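Local coordinates for RimK-related lysine biosynthesis protein (Thermococcus kodakarensis, PDB 5K2M) that probably acts as a magnesium-dependent, ATP-using ligase of the RimK family (LysX subfamily) in amino-acid biosynthesis, at residues 48-51 and 55-58; 78-83 and 242-247; 133-136 and 140-143. All coordinates share one frame; numbering follows the deposited sequence.

Contact 1. Residues 48-51 and 55-58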
ATOM      1  N   ILE A  48      22.476  30.707 -20.525  1.00 38.28           N
ATOM      2  CA  ILE A  48      23.104  29.407 -20.286  1.00 38.62           C
ATOM      3  C   ILE A  48      24.517  29.392 -20.874  1.00 39.53           C
ATOM      4  O   ILE A  48      24.673  29.450 -22.094  1.00 39.20           O
ATOM      5  CB  ILE A  48      22.259  28.291 -20.923  1.00 37.59           C
ATOM      6  CG1 ILE A  48      20.850  28.275 -20.319  1.00 38.18           C
ATOM      7  CG2 ILE A  48      22.928  26.922 -20.752  1.00 39.27           C
ATOM      8  CD1 ILE A  48      20.769  27.787 -18.886  1.00 37.54           C
ATOM      9  N   ARG A  49      25.536  29.314 -20.016  1.00 39.49           N
ATOM     10  CA  ARG A  49      26.927  29.375 -20.474  1.00 39.71           C
ATOM     11  C   ARG A  49      27.833  28.244 -19.947  1.00 41.12           C
ATOM     12  O   ARG A  49      29.059  28.371 -20.010  1.00 41.44           O
ATOM     13  CB  ARG A  49      27.536  30.734 -20.132  1.00 38.93           C
ATOM     14  CG  ARG A  49      26.818  31.918 -20.763  1.00 40.76           C
ATOM     15  CD  ARG A  49      26.941  31.921 -22.282  1.00 40.23           C
ATOM     16  NE  ARG A  49      28.338  31.948 -22.694  1.00 40.98           N
ATOM     17  CZ  ARG A  49      28.757  32.021 -23.954  1.00 42.98           C
ATOM     18  NH1 ARG A  49      30.061  32.031 -24.203  1.00 43.76           N
ATOM     19  NH2 ARG A  49      27.890  32.094 -24.962  1.00 43.20           N
ATOM     20  N   ASN A  50      27.244  27.136 -19.489  1.00 39.29           N
ATOM     21  CA  ASN A  50      28.026  26.003 -18.970  1.00 39.90           C
ATOM     22  C   ASN A  50      28.980  25.484 -20.073  1.00 40.31           C
ATOM     23  O   ASN A  50      28.564  25.344 -21.217  1.00 39.38           O
ATOM     24  CB  ASN A  50      27.128  24.832 -18.529  1.00 41.49           C
ATOM     25  CG  ASN A  50      26.015  25.222 -17.550  1.00 42.38           C
ATOM     26  OD1 ASN A  50      25.932  24.669 -16.452  1.00 48.33           O
ATOM     27  ND2 ASN A  50      25.120  26.100 -17.964  1.00 39.28           N
ATOM     28  N   VAL A  51      30.238  25.175 -19.750  1.00 39.86           N
ATOM     29  CA  VAL A  51      31.168  24.653 -20.774  1.00 40.33           C
ATOM     30  C   VAL A  51      30.751  23.263 -21.294  1.00 39.37           C
ATOM     31  O   VAL A  51      30.929  22.947 -22.471  1.00 37.96           O
ATOM     32  CB  VAL A  51      32.627  24.624 -20.269  1.00 43.39           C
ATOM     33  CG1 VAL A  51      33.556  24.042 -21.321  1.00 44.36           C
ATOM     34  CG2 VAL A  51      33.087  26.032 -19.942  1.00 46.53           C
ATOM     35  N   LYS A  55      25.552  19.559 -19.612  1.00 37.42           N
ATOM     36  CA  LYS A  55      25.132  20.353 -18.463  1.00 35.36           C
ATOM     37  C   LYS A  55      24.372  21.588 -18.896  1.00 34.91           C
ATOM     38  O   LYS A  55      23.392  21.924 -18.274  1.00 33.81           O
ATOM     39  CB  LYS A  55      26.299  20.740 -17.567  1.00 35.44           C
ATOM     40  CG  LYS A  55      26.847  19.531 -16.853  1.00 37.35           C
ATOM     41  CD  LYS A  55      27.933  19.888 -15.875  1.00 38.59           C
ATOM     42  CE  LYS A  55      28.503  18.613 -15.276  1.00 39.24           C
ATOM     43  NZ  LYS A  55      29.211  18.931 -14.023  1.00 41.77           N
ATOM     44  N   ALA A  56      24.781  22.240 -19.973  1.00 33.40           N
ATOM     45  CA  ALA A  56      23.986  23.350 -20.508  1.00 34.44           C
ATOM     46  C   ALA A  56      22.544  22.910 -20.833  1.00 34.02           C
ATOM     47  O   ALA A  56      21.596  23.540 -20.404  1.00 34.96           O
ATOM     48  CB  ALA A  56      24.659  23.939 -21.740  1.00 34.47           C
ATOM     49  N   LEU A  57      22.397  21.809 -21.564  1.00 35.39           N
ATOM     50  CA  LEU A  57      21.090  21.291 -21.979  1.00 36.40           C
ATOM     51  C   LEU A  57      20.168  21.013 -20.782  1.00 35.85           C
ATOM     52  O   LEU A  57      19.026  21.479 -20.737  1.00 36.25           O
ATOM     53  CB  LEU A  57      21.277  20.014 -22.789  1.00 37.87           C
ATOM     54  CG  LEU A  57      20.044  19.174 -23.135  1.00 39.39           C
ATOM     55  CD1 LEU A  57      19.014  19.953 -23.913  1.00 42.88           C
ATOM     56  CD2 LEU A  57      20.526  17.995 -23.964  1.00 43.13           C
ATOM     57  N   TYR A  58      20.681  20.273 -19.810  1.00 35.15           N
ATOM     58  CA  TYR A  58      19.906  19.922 -18.632  1.00 35.14           C
ATOM     59  C   TYR A  58      19.624  21.157 -17.764  1.00 36.41           C
ATOM     60  O   TYR A  58      18.509  21.304 -17.291  1.00 36.53           O
ATOM     61  CB  TYR A  58      20.573  18.801 -17.828  1.00 35.60           C
ATOM     62  CG  TYR A  58      20.392  17.447 -18.460  1.00 36.30           C
ATOM     63  CD1 TYR A  58      21.279  16.991 -19.427  1.00 38.55           C
ATOM     64  CD2 TYR A  58      19.318  16.623 -18.115  1.00 35.49           C
ATOM     65  CE1 TYR A  58      21.115  15.744 -20.026  1.00 38.05           C
ATOM     66  CE2 TYR A  58      19.145  15.384 -18.716  1.00 35.47           C
ATOM     67  CZ  TYR A  58      20.049  14.953 -19.666  1.00 35.66           C
ATOM     68  OH  TYR A  58      19.898  13.747 -20.283  1.00 36.33           O
TER

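Contact 2. Residues 78-83 and 242-247. With MG (magnesium ion), chain R; ADP (adenosine-5'-diphosphate), chain O.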
ATOM      1  N   PHE A  78      19.738  21.172 -27.603  1.00 38.99           N
ATOM      2  CA  PHE A  78      19.761  19.784 -28.042  1.00 40.78           C
ATOM      3  C   PHE A  78      19.884  19.652 -29.560  1.00 39.37           C
ATOM      4  O   PHE A  78      20.722  18.917 -30.045  1.00 36.75           O
ATOM      5  CB  PHE A  78      18.518  19.006 -27.588  1.00 44.69           C
ATOM      6  CG  PHE A  78      18.429  17.649 -28.225  1.00 48.71           C
ATOM      7  CD1 PHE A  78      19.451  16.720 -28.025  1.00 53.84           C
ATOM      8  CD2 PHE A  78      17.403  17.337 -29.104  1.00 50.61           C
ATOM      9  CE1 PHE A  78      19.413  15.477 -28.646  1.00 57.19           C
ATOM     10  CE2 PHE A  78      17.346  16.095 -29.710  1.00 52.54           C
ATOM     11  CZ  PHE A  78      18.352  15.166 -29.487  1.00 54.77           C
ATOM     12  N   GLU A  79      19.035  20.348 -30.310  1.00 39.38           N
ATOM     13  CA  GLU A  79      19.028  20.160 -31.755  1.00 41.63           C
ATOM     14  C   GLU A  79      20.233  20.774 -32.436  1.00 39.97           C
ATOM     15  O   GLU A  79      20.901  20.104 -33.227  1.00 41.40           O
ATOM     16  CB  GLU A  79      17.728  20.654 -32.377  1.00 44.12           C
ATOM     17  CG  GLU A  79      16.540  19.860 -31.876  1.00 48.84           C
ATOM     18  CD  GLU A  79      15.530  19.508 -32.952  1.00 54.75           C
ATOM     19  OE1 GLU A  79      15.817  19.665 -34.165  1.00 53.08           O
ATOM     20  OE2 GLU A  79      14.433  19.059 -32.557  1.00 59.90           O
ATOM     21  N   ALA A  80      20.529  22.029 -32.128  1.00 37.20           N
ATOM     22  CA  ALA A  80      21.718  22.676 -32.700  1.00 37.47           C
ATOM     23  C   ALA A  80      23.018  21.981 -32.270  1.00 37.73           C
ATOM     24  O   ALA A  80      23.945  21.841 -33.070  1.00 38.55           O
ATOM     25  CB  ALA A  80      21.756  24.155 -32.333  1.00 37.30           C
ATOM     26  N   GLY A  81      23.074  21.519 -31.020  1.00 38.53           N
ATOM     27  CA  GLY A  81      24.298  20.911 -30.472  1.00 38.77           C
ATOM     28  C   GLY A  81      24.624  19.504 -30.954  1.00 39.12           C
ATOM     29  O   GLY A  81      25.673  18.968 -30.630  1.00 42.92           O
ATOM     30  N   ASP A  82      23.718  18.893 -31.704  1.00 38.41           N
ATOM     31  CA  ASP A  82      23.918  17.559 -32.222  1.00 38.41           C
ATOM     32  C   ASP A  82      24.142  17.647 -33.718  1.00 38.03           C
ATOM     33  O   ASP A  82      23.289  18.175 -34.431  1.00 40.02           O
ATOM     34  CB  ASP A  82      22.687  16.690 -31.930  1.00 39.77           C
ATOM     35  CG  ASP A  82      22.915  15.252 -32.298  1.00 39.93           C
ATOM     36  OD1 ASP A  82      23.436  14.524 -31.440  1.00 39.42           O
ATOM     37  OD2 ASP A  82      22.655  14.869 -33.460  1.00 40.40           O
ATOM     38  N   LYS A  83      25.272  17.138 -34.205  1.00 36.39           N
ATOM     39  CA  LYS A  83      25.587  17.268 -35.626  1.00 38.04           C
ATOM     40  C   LYS A  83      24.460  16.719 -36.487  1.00 38.49           C
ATOM     41  O   LYS A  83      24.088  17.329 -37.477  1.00 35.63           O
ATOM     42  CB  LYS A  83      26.902  16.561 -35.983  1.00 41.19           C
ATOM     43  CG  LYS A  83      28.158  17.160 -35.367  1.00 41.59           C
ATOM     44  CD  LYS A  83      28.392  18.571 -35.865  1.00 44.52           C
ATOM     45  CE  LYS A  83      29.833  19.022 -35.650  1.00 45.27           C
ATOM     46  NZ  LYS A  83      30.201  19.120 -34.208  1.00 43.26           N
ATOM     47  N   VAL A 242      26.012  24.288 -36.615  1.00 40.09           N
ATOM     48  CA  VAL A 242      25.601  25.421 -35.780  1.00 41.14           C
ATOM     49  C   VAL A 242      25.959  25.082 -34.324  1.00 41.27           C
ATOM     50  O   VAL A 242      26.055  23.911 -33.980  1.00 42.72           O
ATOM     51  CB  VAL A 242      24.097  25.736 -35.947  1.00 42.86           C
ATOM     52  CG1 VAL A 242      23.794  26.132 -37.393  1.00 43.35           C
ATOM     53  CG2 VAL A 242      23.234  24.548 -35.554  1.00 42.88           C
ATOM     54  N   ASN A 243      26.171  26.098 -33.487  1.00 38.30           N
ATOM     55  CA  ASN A 243      26.658  25.903 -32.114  1.00 37.05           C
ATOM     56  C   ASN A 243      25.864  26.751 -31.127  1.00 37.65           C
ATOM     57  O   ASN A 243      25.865  27.971 -31.249  1.00 39.91           O
ATOM     58  CB  ASN A 243      28.116  26.310 -32.029  1.00 37.45           C
ATOM     59  CG  ASN A 243      29.021  25.415 -32.840  1.00 39.86           C
ATOM     60  OD1 ASN A 243      29.410  24.329 -32.387  1.00 39.86           O
ATOM     61  ND2 ASN A 243      29.392  25.871 -34.042  1.00 40.74           N
ATOM     62  N   PRO A 244      25.185  26.120 -30.150  1.00 37.40           N
ATOM     63  CA  PRO A 244      24.325  26.846 -29.208  1.00 37.75           C
ATOM     64  C   PRO A 244      24.966  27.401 -27.924  1.00 38.12           C
ATOM     65  O   PRO A 244      24.256  27.999 -27.118  1.00 37.91           O
ATOM     66  CB  PRO A 244      23.265  25.807 -28.858  1.00 39.28           C
ATOM     67  CG  PRO A 244      24.000  24.517 -28.912  1.00 39.51           C
ATOM     68  CD  PRO A 244      25.053  24.660 -29.984  1.00 38.38           C
ATOM     69  N   ASN A 245      26.263  27.216 -27.707  1.00 39.63           N
ATOM     70  CA  ASN A 245      26.951  27.902 -26.597  1.00 43.49           C
ATOM     71  C   ASN A 245      28.163  28.631 -27.143  1.00 43.65           C
ATOM     72  O   ASN A 245      29.302  28.323 -26.814  1.00 44.53           O
ATOM     73  CB  ASN A 245      27.360  26.934 -25.472  1.00 46.98           C
ATOM     74  CG  ASN A 245      27.796  27.663 -24.178  1.00 52.95           C
ATOM     75  OD1 ASN A 245      27.666  28.887 -24.042  1.00 52.33           O
ATOM     76  ND2 ASN A 245      28.316  26.895 -23.220  1.00 55.16           N
ATOM     77  N   MET A 246      27.889  29.598 -28.001  1.00 43.93           N
ATOM     78  CA  MET A 246      28.923  30.311 -28.755  1.00 44.62           C
ATOM     79  C   MET A 246      30.108  30.830 -27.928  1.00 44.37           C
ATOM     80  O   MET A 246      29.937  31.468 -26.887  1.00 43.98           O
ATOM     81  CB  MET A 246      28.281  31.480 -29.506  1.00 45.89           C
ATOM     82  CG  MET A 246      27.562  32.490 -28.620  1.00 46.91           C
ATOM     83  SD  MET A 246      26.912  33.923 -29.505  1.00 49.77           S
ATOM     84  CE  MET A 246      25.866  33.118 -30.701  1.00 48.72           C
ATOM     85  N   GLU A 247      31.316  30.549 -28.391  1.00 43.88           N
ATOM     86  CA  GLU A 247      32.472  31.332 -27.972  1.00 46.27           C
ATOM     87  C   GLU A 247      32.682  32.407 -29.029  1.00 45.81           C
ATOM     88  O   GLU A 247      32.311  32.228 -30.199  1.00 46.07           O
ATOM     89  CB  GLU A 247      33.716  30.452 -27.776  1.00 49.22           C
ATOM     90  CG  GLU A 247      33.757  29.712 -26.435  1.00 50.20           C
ATOM     91  CD  GLU A 247      34.953  28.781 -26.315  1.00 51.13           C
ATOM     92  OE1 GLU A 247      35.084  27.891 -27.164  1.00 51.91           O
ATOM     93  OE2 GLU A 247      35.765  28.927 -25.375  1.00 52.92           O
TER
HETATM   94 MG    MG R 304      30.752  22.940 -32.970  1.00 42.03          MG
HETATM   95  PB  ADP O 301      33.263  21.015 -34.138  1.00 39.40           P
HETATM   96  O1B ADP O 301      33.840  22.364 -34.470  1.00 38.60           O
HETATM   97  O2B ADP O 301      34.215  20.096 -33.411  1.00 35.17           O
HETATM   98  O3B ADP O 301      31.909  21.034 -33.473  1.00 37.34           O
HETATM   99  PA  ADP O 301      33.096  20.899 -37.026  1.00 36.71           P
HETATM  100  O1A ADP O 301      32.814  22.388 -36.996  1.00 38.17           O
HETATM  101  O2A ADP O 301      32.210  20.088 -37.915  1.00 32.63           O
HETATM  102  O3A ADP O 301      33.071  20.256 -35.555  1.00 36.49           O
HETATM  103  O5' ADP O 301      34.614  20.652 -37.480  1.00 33.36           O
HETATM  104  C5' ADP O 301      35.675  21.424 -36.965  1.00 32.34           C
HETATM  105  C4' ADP O 301      36.502  21.991 -38.107  1.00 33.10           C
HETATM  106  O4' ADP O 301      37.038  20.916 -38.887  1.00 31.75           O
HETATM  107  C3' ADP O 301      35.739  22.885 -39.073  1.00 32.87           C
HETATM  108  O3' ADP O 301      35.748  24.257 -38.650  1.00 32.72           O
HETATM  109  C2' ADP O 301      36.515  22.671 -40.358  1.00 31.13           C
HETATM  110  O2' ADP O 301      37.685  23.484 -40.419  1.00 30.90           O
HETATM  111  C1' ADP O 301      36.980  21.237 -40.272  1.00 31.29           C
HETATM  112  N9  ADP O 301      36.016  20.348 -40.936  1.00 31.00           N
HETATM  113  C8  ADP O 301      34.964  19.732 -40.359  1.00 31.58           C
HETATM  114  N7  ADP O 301      34.266  19.003 -41.248  1.00 31.45           N
HETATM  115  C5  ADP O 301      34.880  19.169 -42.434  1.00 30.78           C
HETATM  116  C6  ADP O 301      34.682  18.668 -43.793  1.00 29.16           C
HETATM  117  N6  ADP O 301      33.655  17.838 -44.073  1.00 28.90           N
HETATM  118  N1  ADP O 301      35.556  19.072 -44.737  1.00 28.90           N
HETATM  119  C2  ADP O 301      36.578  19.898 -44.472  1.00 29.36           C
HETATM  120  N3  ADP O 301      36.826  20.395 -43.261  1.00 29.48           N
HETATM  121  C4  ADP O 301      36.028  20.063 -42.224  1.00 30.68           C
HETATM  122  O   HOH W   1      25.426  21.464 -35.761  1.00 41.58           O
HETATM  123  O   HOH W   2      29.810  21.728 -31.383  1.00 45.03           O

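Contact 3. Residues 133-136 and 140-143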
ATOM      1  N   ALA A 133      38.147  13.164 -37.795  1.00 39.97           N
ATOM      2  CA  ALA A 133      39.079  12.325 -38.541  1.00 39.56           C
ATOM      3  C   ALA A 133      38.866  12.464 -40.041  1.00 39.42           C
ATOM      4  O   ALA A 133      37.736  12.392 -40.525  1.00 38.12           O
ATOM      5  CB  ALA A 133      38.932  10.873 -38.139  1.00 40.05           C
ATOM      6  N   LYS A 134      39.969  12.649 -40.766  1.00 40.06           N
ATOM      7  CA  LYS A 134      39.984  12.579 -42.220  1.00 39.17           C
ATOM      8  C   LYS A 134      40.379  11.164 -42.629  1.00 39.92           C
ATOM      9  O   LYS A 134      41.488  10.702 -42.333  1.00 39.43           O
ATOM     10  CB  LYS A 134      40.976  13.593 -42.779  1.00 40.39           C
ATOM     11  CG  LYS A 134      41.008  13.701 -44.290  1.00 41.52           C
ATOM     12  CD  LYS A 134      41.925  14.833 -44.706  1.00 42.18           C
ATOM     13  CE  LYS A 134      41.859  15.118 -46.197  1.00 44.13           C
ATOM     14  NZ  LYS A 134      42.598  14.102 -46.971  1.00 46.35           N
ATOM     15  N   VAL A 135      39.462  10.495 -43.320  1.00 39.48           N
ATOM     16  CA  VAL A 135      39.590   9.095 -43.680  1.00 38.46           C
ATOM     17  C   VAL A 135      39.752   8.962 -45.185  1.00 39.35           C
ATOM     18  O   VAL A 135      38.819   9.237 -45.935  1.00 38.79           O
ATOM     19  CB  VAL A 135      38.332   8.345 -43.234  1.00 39.11           C
ATOM     20  CG1 VAL A 135      38.393   6.872 -43.622  1.00 40.56           C
ATOM     21  CG2 VAL A 135      38.153   8.503 -41.740  1.00 39.14           C
ATOM     22  N   ASN A 136      40.928   8.506 -45.612  1.00 40.97           N
ATOM     23  CA  ASN A 136      41.297   8.465 -47.022  1.00 41.53           C
ATOM     24  C   ASN A 136      41.090   7.110 -47.683  1.00 42.54           C
ATOM     25  O   ASN A 136      41.078   7.019 -48.914  1.00 41.89           O
ATOM     26  CB  ASN A 136      42.756   8.880 -47.191  1.00 43.11           C
ATOM     27  CG  ASN A 136      43.025  10.279 -46.693  1.00 43.83           C
ATOM     28  OD1 ASN A 136      42.165  11.153 -46.760  1.00 46.35           O
ATOM     29  ND2 ASN A 136      44.220  10.498 -46.179  1.00 44.82           N
ATOM     30  N   SER A 140      41.702   3.101 -42.970  1.00 39.41           N
ATOM     31  CA  SER A 140      41.461   4.193 -42.041  1.00 41.28           C
ATOM     32  C   SER A 140      40.040   4.178 -41.501  1.00 39.47           C
ATOM     33  O   SER A 140      39.824   4.460 -40.323  1.00 38.85           O
ATOM     34  CB  SER A 140      41.742   5.540 -42.707  1.00 43.44           C
ATOM     35  OG  SER A 140      43.010   5.529 -43.348  1.00 49.64           O
ATOM     36  N   LEU A 141      39.073   3.856 -42.360  1.00 39.61           N
ATOM     37  CA  LEU A 141      37.681   3.758 -41.925  1.00 39.68           C
ATOM     38  C   LEU A 141      37.567   2.695 -40.848  1.00 37.31           C
ATOM     39  O   LEU A 141      36.948   2.918 -39.827  1.00 35.93           O
ATOM     40  CB  LEU A 141      36.764   3.378 -43.084  1.00 40.85           C
ATOM     41  CG  LEU A 141      35.371   4.006 -43.207  1.00 43.00           C
ATOM     42  CD1 LEU A 141      34.382   2.961 -43.709  1.00 43.27           C
ATOM     43  CD2 LEU A 141      34.845   4.706 -41.965  1.00 41.04           C
ATOM     44  N   GLU A 142      38.162   1.533 -41.108  1.00 36.90           N
ATOM     45  CA  GLU A 142      38.174   0.430 -40.159  1.00 37.73           C
ATOM     46  C   GLU A 142      38.801   0.817 -38.823  1.00 37.42           C
ATOM     47  O   GLU A 142      38.247   0.526 -37.767  1.00 38.12           O
ATOM     48  CB  GLU A 142      38.913  -0.774 -40.758  1.00 38.06           C
ATOM     49  CG  GLU A 142      38.038  -1.519 -41.742  1.00 39.09           C
ATOM     50  CD  GLU A 142      38.698  -2.725 -42.374  1.00 39.76           C
ATOM     51  OE1 GLU A 142      38.195  -3.130 -43.439  1.00 41.67           O
ATOM     52  OE2 GLU A 142      39.671  -3.278 -41.819  1.00 38.65           O
ATOM     53  N   ALA A 143      39.942   1.491 -38.872  1.00 37.91           N
ATOM     54  CA  ALA A 143      40.621   1.928 -37.652  1.00 38.58           C
ATOM     55  C   ALA A 143      39.717   2.846 -36.825  1.00 39.61           C
ATOM     56  O   ALA A 143      39.531   2.617 -35.638  1.00 40.49           O
ATOM     57  CB  ALA A 143      41.921   2.630 -37.999  1.00 40.23           C
TER
HETATM   58  O   HOH W   3      43.122   8.409 -43.438  1.00 45.51           O

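Contact 1. Residues 48-51 and 55-58
After strand 45-49 the chain turns and comes back as helix 53-65, and the first turns of that helix lie over 48-51, with the CA atoms of Asn50 and Ala56 only 5.1 Å apart. No hydrogen bond crosses between the two segments, and the contact is made through small apolar groups. Ala56 lies at its middle. The methyl CB of Ala56 meets the branch methyl CG2 of Ile48 at 3.6 Å, two single carbons set tip to tip. The CB of Ile48 points toward the helix, and with CG1 anti to the carbonyl carbon (chi1 -60°) it is CG2, anti to the backbone N, that meets the alanine. The same CG2 also comes within 3.7 Å of the carbonyl oxygen Ala56 O, so it rests against the helix backbone as well as the methyl. From the turn that follows the strand, Asn50 brings its CB to 3.8 Å from Ala56 N. Its CB is also 4.1 Å from Ala56 CB, which puts the alanine methyl within touch of both Ile48 and Asn50. With a side chain this short, the helix can approach 48-51 closely, and 177 Å² of surface is buried, counting both sides. Lys55 turns its CB toward Asn50, then runs extended beyond CG and away to the second subunit, where its NZ bonds to Leu103 O. Further along the helix, Thr59 and Ala60 continue the cover over Ile48, while Leu57 packs on helix 74-80 and Tyr58 reaches Phe85 and Asp82 of the second subunit. Strand 45-49, helix 53-65 and strand 70-71 form a beta-alpha-beta unit of the parallel sheet, in which 45-49 lies between strands 2-7 and 70-71.

Contact 2. Residues 78-83 and 242-247
Two backbone carbonyl oxygens, Ala80 O and Val242 O, face each other at 3.1 Å with no proton to join them, an approach that is likely to cost some electrostatic energy. A water probably offsets part of this, donating to Ala80 O at 3.1 Å. The same water accepts the backbone N-H of Val242, with Val242 N 3.0 Å away, and so bridges Ala80 of helix 74-80 to Val242 of strand 236-243. Beside this polar patch the packing is apolar. Ala80 CB points across to Val242 CG2, 3.6 Å away; CG2 is the methyl held between the backbone N and the carbonyl carbon, because CG1 lies anti to the carbonyl carbon (chi1 -62°). Pro244 covers the next residue, its ring carbon CG coming to 3.8 Å from Gly81 N, and its CB and CD also border the methyl of Ala80. The nucleotide site lies alongside: Asn243, between Val242 and Pro244, points away from 78-83 and gives OD1 to a magnesium ion at 2.0 Å. The ion also holds the beta-phosphate oxygen O3B of ADP, at 2.3 Å. Lys83, bent at chi2 and chi4, curls its NZ to that same O3B at 2.7 Å, and has a second bond to Glu241, itself a ligand of the metal. A methionine here would probably leave the beta-phosphate without the lysine's charge and hydrogen bond, and Glu241 without its bond to the amino group. Asp82 caps the helix that starts at Lys83. A lysine and the magnesium ion meeting on one phosphate oxygen, with the asparagine and glutamate of the last strand as metal ligands, make up the phosphate end of an ATP-grasp nucleotide site.

Contact 3. Residues 133-136 and 140-143
Val135 lays its CG1 methyl over the backbone of the first helical turns, 3.3 Å from Leu141 N. CG1 stands anti to the backbone N (chi1 178°), which carries it forward from the strand and in between the two residues it touches. On one of them it meets Ser140 CB at 3.7 Å. On the other it reaches Leu141 CB at 3.9 Å, so a single methyl makes nearly all of the apolar contact between 133-136 and 140-143; farther along the helix, Val144 also packs on Ala133 and Val135. The polar side of the contact runs through one water. It donates to Ser140 OG at 2.9 Å and to the strand carbonyl Lys134 O at 3.0 Å, which uses both of its protons. In turn it accepts the N-H of Asn136, with Asn136 N 3.1 Å away. The two segments are thus tied without a direct hydrogen bond between them. Ser140 OG has a further partner in Asp137. On the first segment, Lys134 reaches forward along an extended chain that bends at its last torsion, and its NZ bonds to Asn136 OD1 at 3.0 Å. The ammonium approaches that carbonyl at 127°, tilted 22° from its plane. Together with the bonds of ND2 to Asp137 and Asp139 of the third subunit, this probably holds the amide in its orientation. Lys134 also makes a cation-pi contact with Phe164. Strand 133-135 is an outermost strand, within this chain, of a four-stranded antiparallel sheet, next to 119-122, which carries the ADP-binding Lys122. An antiparallel sheet with helices packed against it, beside the nucleotide, is consistent with the smaller lobe of the ATP-grasp fold, to which this strand and helix belong.

All three contacts are buried, but at different depths: the centre of contact 2 lies about 3 Å from that of the chain, those of contacts 1 and 3 about 12 and 24 Å. Contact 3 lies against the third subunit, while contacts 1 and 2 touch the second subunit and the chain of another protein. Contacts 1 and 3 each fold a helix back on the strand before it, yet contact 1 meets through carbon atoms, with no hydrogen bond across it, whereas contact 3 adds a water bridge. Contact 2 joins segments far apart in sequence and alone carries metal and nucleotide. It touches contact 1, where Arg49 NH1 probably bonds to Met246 O at 2.7 Å; contact 3 is nested within its long loop.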